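Side-chain contacts in short chain dehydrogenase (PDB 6UH2), which binds NAD+ on a Rossmann-type fold and, as a member of the short-chain dehydrogenase/reductase family, is probably an NAD(P)-dependent oxidoreductase: residues B[30-35]-B[231-236]; B[39-44]-B[57-62]. All blocks are in the same frame, centred on the assembly; numbering follows the deposited sequence.

Interaction 1. Residues B[30-35]-B[231-236]. With NAD (nicotinamide-adenine-dinucleotide), chain D.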
# COMPACT_ATOMS: atom_id res chain seq x y z
N GLY B 30 -18.72 10.17 7.99
CA GLY B 30 -18.31 11.11 6.96
C GLY B 30 -18.25 10.47 5.59
O GLY B 30 -18.69 9.33 5.37
N GLN B 31 -17.72 11.22 4.62
CA GLN B 31 -17.71 10.73 3.25
C GLN B 31 -16.85 9.48 3.11
O GLN B 31 -17.31 8.45 2.59
CB GLN B 31 -17.21 11.81 2.28
CG GLN B 31 -17.39 11.39 0.82
CD GLN B 31 -16.91 12.41 -0.17
OE1 GLN B 31 -16.28 13.41 0.20
NE2 GLN B 31 -17.22 12.19 -1.44
N ILE B 32 -15.61 9.54 3.58
CA ILE B 32 -14.75 8.36 3.47
C ILE B 32 -15.19 7.30 4.48
O ILE B 32 -15.31 6.12 4.15
CB ILE B 32 -13.27 8.74 3.67
CG1 ILE B 32 -12.76 9.51 2.45
CG2 ILE B 32 -12.41 7.49 3.92
CD1 ILE B 32 -11.40 10.16 2.66
N GLY B 33 -15.44 7.72 5.73
CA GLY B 33 -15.83 6.79 6.77
C GLY B 33 -17.04 5.94 6.40
O GLY B 33 -17.05 4.73 6.64
N SER B 34 -18.06 6.56 5.80
CA SER B 34 -19.26 5.79 5.47
C SER B 34 -18.96 4.74 4.41
O SER B 34 -19.49 3.62 4.47
CB SER B 34 -20.39 6.72 5.02
OG SER B 34 -19.99 7.50 3.91
N GLU B 35 -18.10 5.06 3.44
CA GLU B 35 -17.70 4.05 2.47
C GLU B 35 -16.97 2.90 3.15
O GLU B 35 -17.20 1.73 2.83
CB GLU B 35 -16.83 4.68 1.38
CG GLU B 35 -16.27 3.69 0.37
CD GLU B 35 -17.31 3.18 -0.62
OE1 GLU B 35 -18.41 3.77 -0.71
OE2 GLU B 35 -17.03 2.19 -1.31
N SER B 231 -14.32 4.92 -2.79
CA SER B 231 -14.08 3.52 -3.14
C SER B 231 -12.63 3.27 -3.56
O SER B 231 -12.14 2.14 -3.42
CB SER B 231 -15.04 3.09 -4.26
OG SER B 231 -14.91 3.96 -5.37
N ASP B 232 -11.92 4.30 -4.06
CA ASP B 232 -10.50 4.17 -4.39
C ASP B 232 -9.65 3.82 -3.18
O ASP B 232 -8.51 3.37 -3.35
CB ASP B 232 -9.92 5.46 -4.99
CG ASP B 232 -10.51 5.80 -6.35
OD1 ASP B 232 -10.73 4.86 -7.15
OD2 ASP B 232 -10.75 7.00 -6.61
N LEU B 233 -10.17 4.03 -1.97
CA LEU B 233 -9.38 3.81 -0.76
C LEU B 233 -9.60 2.43 -0.16
O LEU B 233 -8.77 2.00 0.65
CB LEU B 233 -9.72 4.87 0.29
CG LEU B 233 -9.54 6.31 -0.19
CD1 LEU B 233 -10.05 7.28 0.86
CD2 LEU B 233 -8.07 6.59 -0.51
N VAL B 234 -10.66 1.73 -0.55
CA VAL B 234 -11.06 0.52 0.17
C VAL B 234 -9.99 -0.56 0.03
O VAL B 234 -9.68 -1.28 0.99
CB VAL B 234 -12.43 0.03 -0.32
CG1 VAL B 234 -12.79 -1.33 0.30
CG2 VAL B 234 -13.52 1.07 -0.03
N GLY B 235 -9.41 -0.69 -1.16
CA GLY B 235 -8.41 -1.73 -1.37
C GLY B 235 -7.23 -1.60 -0.43
O GLY B 235 -6.85 -2.57 0.23
N GLY B 236 -6.66 -0.39 -0.33
CA GLY B 236 -5.54 -0.18 0.58
C GLY B 236 -5.93 -0.30 2.04
O GLY B 236 -5.15 -0.80 2.86
PA NAD D . -15.82 14.30 6.42
O1A NAD D . -15.80 15.79 6.84
O2A NAD D . -16.81 13.82 5.36
O5B NAD D . -15.95 13.33 7.73
C5B NAD D . -15.25 13.53 8.94
C4B NAD D . -16.10 12.83 9.97
O4B NAD D . -15.36 13.02 11.23
C3B NAD D . -17.49 13.46 10.15
O3B NAD D . -18.51 12.43 10.18
C2B NAD D . -17.40 14.11 11.54
O2B NAD D . -18.66 14.13 12.22
C1B NAD D . -16.31 13.26 12.24
N9A NAD D . -15.83 14.04 13.38
C8A NAD D . -15.59 15.41 13.45
N7A NAD D . -15.23 15.76 14.66
C5A NAD D . -15.25 14.59 15.41
C6A NAD D . -15.00 14.32 16.75
N6A NAD D . -14.63 15.28 17.63
N1A NAD D . -15.10 13.05 17.17
C2A NAD D . -15.47 12.09 16.32
N3A NAD D . -15.75 12.25 15.03
C4A NAD D . -15.62 13.53 14.62
O3 NAD D . -14.33 13.86 5.96
PN NAD D . -13.77 12.82 4.86
O1N NAD D . -13.47 13.54 3.52
O2N NAD D . -14.61 11.54 4.97
O5D NAD D . -12.26 12.63 5.58
C5D NAD D . -12.02 11.48 6.37
C4D NAD D . -10.53 11.48 6.69
O4D NAD D . -9.71 11.59 5.46
C3D NAD D . -10.16 12.73 7.49
O3D NAD D . -9.11 12.45 8.41
C2D NAD D . -9.59 13.74 6.44
O2D NAD D . -8.65 14.65 6.99
C1D NAD D . -8.88 12.72 5.50
N1N NAD D . -8.74 13.21 4.08
C2N NAD D . -9.82 13.60 3.35
C3N NAD D . -9.64 14.04 2.07
C7N NAD D . -10.83 14.48 1.28
O7N NAD D . -10.64 15.04 0.21
N7N NAD D . -12.06 14.23 1.78
C4N NAD D . -8.34 14.05 1.53
C5N NAD D . -7.27 13.65 2.28
C6N NAD D . -7.49 13.21 3.59

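Interaction 2. Residues B[39-44]-B[57-62]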
# COMPACT_ATOMS: atom_id res chain seq x y z
N SER B 39 -18.19 -0.99 3.29
CA SER B 39 -17.32 -2.03 2.75
C SER B 39 -17.03 -3.12 3.78
O SER B 39 -17.09 -4.32 3.47
CB SER B 39 -16.02 -1.41 2.24
OG SER B 39 -16.28 -0.57 1.14
N TYR B 40 -16.71 -2.73 5.01
CA TYR B 40 -16.47 -3.73 6.04
C TYR B 40 -17.72 -4.55 6.34
O TYR B 40 -17.64 -5.77 6.52
CB TYR B 40 -15.96 -3.06 7.32
CG TYR B 40 -14.46 -2.88 7.35
CD1 TYR B 40 -13.61 -3.98 7.42
CD2 TYR B 40 -13.90 -1.61 7.31
CE1 TYR B 40 -12.22 -3.81 7.46
CE2 TYR B 40 -12.53 -1.43 7.35
CZ TYR B 40 -11.70 -2.53 7.43
OH TYR B 40 -10.33 -2.34 7.47
N LEU B 41 -18.89 -3.90 6.37
CA LEU B 41 -20.12 -4.68 6.58
C LEU B 41 -20.34 -5.68 5.45
O LEU B 41 -20.85 -6.78 5.69
CB LEU B 41 -21.32 -3.74 6.70
CG LEU B 41 -21.39 -2.89 7.96
CD1 LEU B 41 -22.51 -1.86 7.82
CD2 LEU B 41 -21.59 -3.77 9.21
N SER B 42 -19.96 -5.33 4.22
CA SER B 42 -20.23 -6.24 3.11
C SER B 42 -19.32 -7.47 3.13
O SER B 42 -19.68 -8.49 2.51
CB SER B 42 -20.10 -5.50 1.78
OG SER B 42 -18.73 -5.35 1.43
N VAL B 43 -18.19 -7.42 3.82
CA VAL B 43 -17.32 -8.59 3.98
C VAL B 43 -17.51 -9.20 5.36
O VAL B 43 -16.58 -9.82 5.91
CB VAL B 43 -15.85 -8.24 3.70
CG1 VAL B 43 -15.68 -7.84 2.22
CG2 VAL B 43 -15.35 -7.11 4.62
N SER B 44 -18.70 -9.03 5.94
CA SER B 44 -19.19 -9.72 7.14
C SER B 44 -18.55 -9.26 8.44
O SER B 44 -18.77 -9.89 9.48
CB SER B 44 -19.04 -11.25 7.02
OG SER B 44 -19.83 -11.73 5.95
N VAL B 57 -27.03 6.96 6.22
CA VAL B 57 -27.61 5.76 5.63
C VAL B 57 -28.04 4.84 6.76
O VAL B 57 -27.35 4.73 7.77
CB VAL B 57 -26.59 5.06 4.71
CG1 VAL B 57 -27.15 3.75 4.18
CG2 VAL B 57 -26.19 5.99 3.57
N ASP B 58 -29.19 4.20 6.58
CA ASP B 58 -29.64 3.14 7.48
C ASP B 58 -29.08 1.82 6.95
O ASP B 58 -29.61 1.25 5.99
CB ASP B 58 -31.16 3.10 7.57
CG ASP B 58 -31.67 2.05 8.53
OD1 ASP B 58 -30.84 1.40 9.21
OD2 ASP B 58 -32.91 1.86 8.62
N TYR B 59 -28.02 1.32 7.58
CA TYR B 59 -27.40 0.09 7.08
C TYR B 59 -28.27 -1.14 7.29
O TYR B 59 -28.03 -2.16 6.64
CB TYR B 59 -26.03 -0.10 7.73
CG TYR B 59 -25.07 1.01 7.38
CD1 TYR B 59 -24.49 1.07 6.12
CD2 TYR B 59 -24.74 1.99 8.30
CE1 TYR B 59 -23.61 2.08 5.78
CE2 TYR B 59 -23.85 3.01 7.98
CZ TYR B 59 -23.30 3.05 6.71
OH TYR B 59 -22.42 4.06 6.38
N LYS B 60 -29.27 -1.07 8.18
CA LYS B 60 -30.20 -2.18 8.42
C LYS B 60 -29.44 -3.48 8.70
O LYS B 60 -29.72 -4.53 8.11
CB LYS B 60 -31.17 -2.33 7.25
N SER B 61 -28.46 -3.40 9.59
CA SER B 61 -27.62 -4.55 9.91
C SER B 61 -27.45 -4.63 11.41
O SER B 61 -27.05 -3.65 12.05
CB SER B 61 -26.25 -4.44 9.24
OG SER B 61 -25.36 -5.39 9.80
N ASN B 62 -27.71 -5.81 11.98
CA ASN B 62 -27.37 -6.01 13.38
C ASN B 62 -25.88 -6.25 13.60
O ASN B 62 -25.46 -6.50 14.72
CB ASN B 62 -28.19 -7.17 13.98
CG ASN B 62 -27.91 -8.52 13.33
OD1 ASN B 62 -26.99 -8.66 12.52
ND2 ASN B 62 -28.71 -9.52 13.69

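Interaction 1. Residues B[30-35]-B[231-236]
I32 and L233 make the apolar part of this contact: CD1 of I32 lies 3.7 Å from CD1 of L233, and the two side chains cross at about a right angle. That single leucine methyl also faces CG1 and CG2 of I32, so it meets both branches of the isoleucine. With CG1 beside its own backbone N, I32 extends CD1 between L233 and the cofactor, where it comes 3.6 Å from the ribose oxygen O4D of NAD.

A second patch mixes apolar and polar atoms. CG of E35, anti to the backbone N (chi1 175°), lies against V234, 3.8 Å from CG2; the bend at the next bond then swings the carboxylate beside S231, with OE2 3.7 Å from its CB. No hydrogen bond links the two segments, and P230 also touches E35.

Polar chemistry is concentrated at the start of helix 31-42. Q31 N donates to NAD O2A at 2.9 Å. I32 N donates to NAD O2N at 2.6 Å; both bonds are nearly straight, at 173° and 167°. The carbonyl of G30, the N-cap residue, accepts from the N of S34. G30 and G33 fit the glycine-rich Rossmann-type pattern expected of this family.

One oxygen of each phosphate, O2A and O2N, is thus met by a main-chain amide at a helix N-terminus, whose dipole would be expected to favour the negative charge. I32 serves two surfaces at once, its amide on phosphate and its side chain on L233, joining the cofactor-binding turn to helix 231-240 through van der Waals contact.

Interaction 2. Residues B[39-44]-B[57-62]
L41 reaches from the last turn of helix 31-42 to the loop 57-62 and touches it with both methyls. CD1 meets Y59 where the ring joins its chain, 3.9 Å from CG and about as far from CB and CD1 of the tyrosine, approaching the ring obliquely while the two side chains cross at about a right angle. CD2 turns to S61, whose OG is 4.1 Å away. The fork of one leucine therefore straddles two residues of the loop, with no hydrogen bond between the segments.

In the next shell, with CG of Y59 beside its backbone N (chi1 -63°), the ring swings to the helix, where L41 meets it; it also packs on S34 and V37 of the same helix and meets the ring of F64. From its own loop, CG1 of V57 sits 4.2 Å above one ring face, offset toward the rim. The hydroxyl of S61 has its polar partner in the backbone N of R63, so L41 meets an oxygen already engaged in a hydrogen bond.

Farther out, the backbone on both sides is shaped by turns. D58 OD1 accepts from K60 N at 3.1 Å, an Asx turn that bends the chain around Y59; the donor comes from above the carboxylate plane. Across the contact, S44, with positive phi, is the C-prime residue of a Schellman motif, and its N bonds to L41 O at 3.1 Å.

Strand 22-26, helix 31-42 and strand 46-51 form a beta-alpha-beta unit of the Rossmann fold, and the loop before strand 64-68 packs on the helix's flank through Y59 and S61.

Helix 31-42 is the element common to both contacts: interaction 1 uses its N-terminal turn and interaction 2 its C-terminal end, with centres 14 Å apart. Along the chain, 39-44 and 57-62 both fall between 30-35 and 231-236, so a short local connection sits within a much longer closure, with 195 residues between its segments. The contacts also touch each other, V234 CG2 lying 3.4 Å from S39 OG. One helix thus packs against helix 231-240, which precedes edge strand 252-255, and against the loop leading to 64-68, the other edge strand of the seven-stranded parallel sheet. The cofactor's diphosphate is bound at the interaction 1 end, whereas interaction 2 is surface packing.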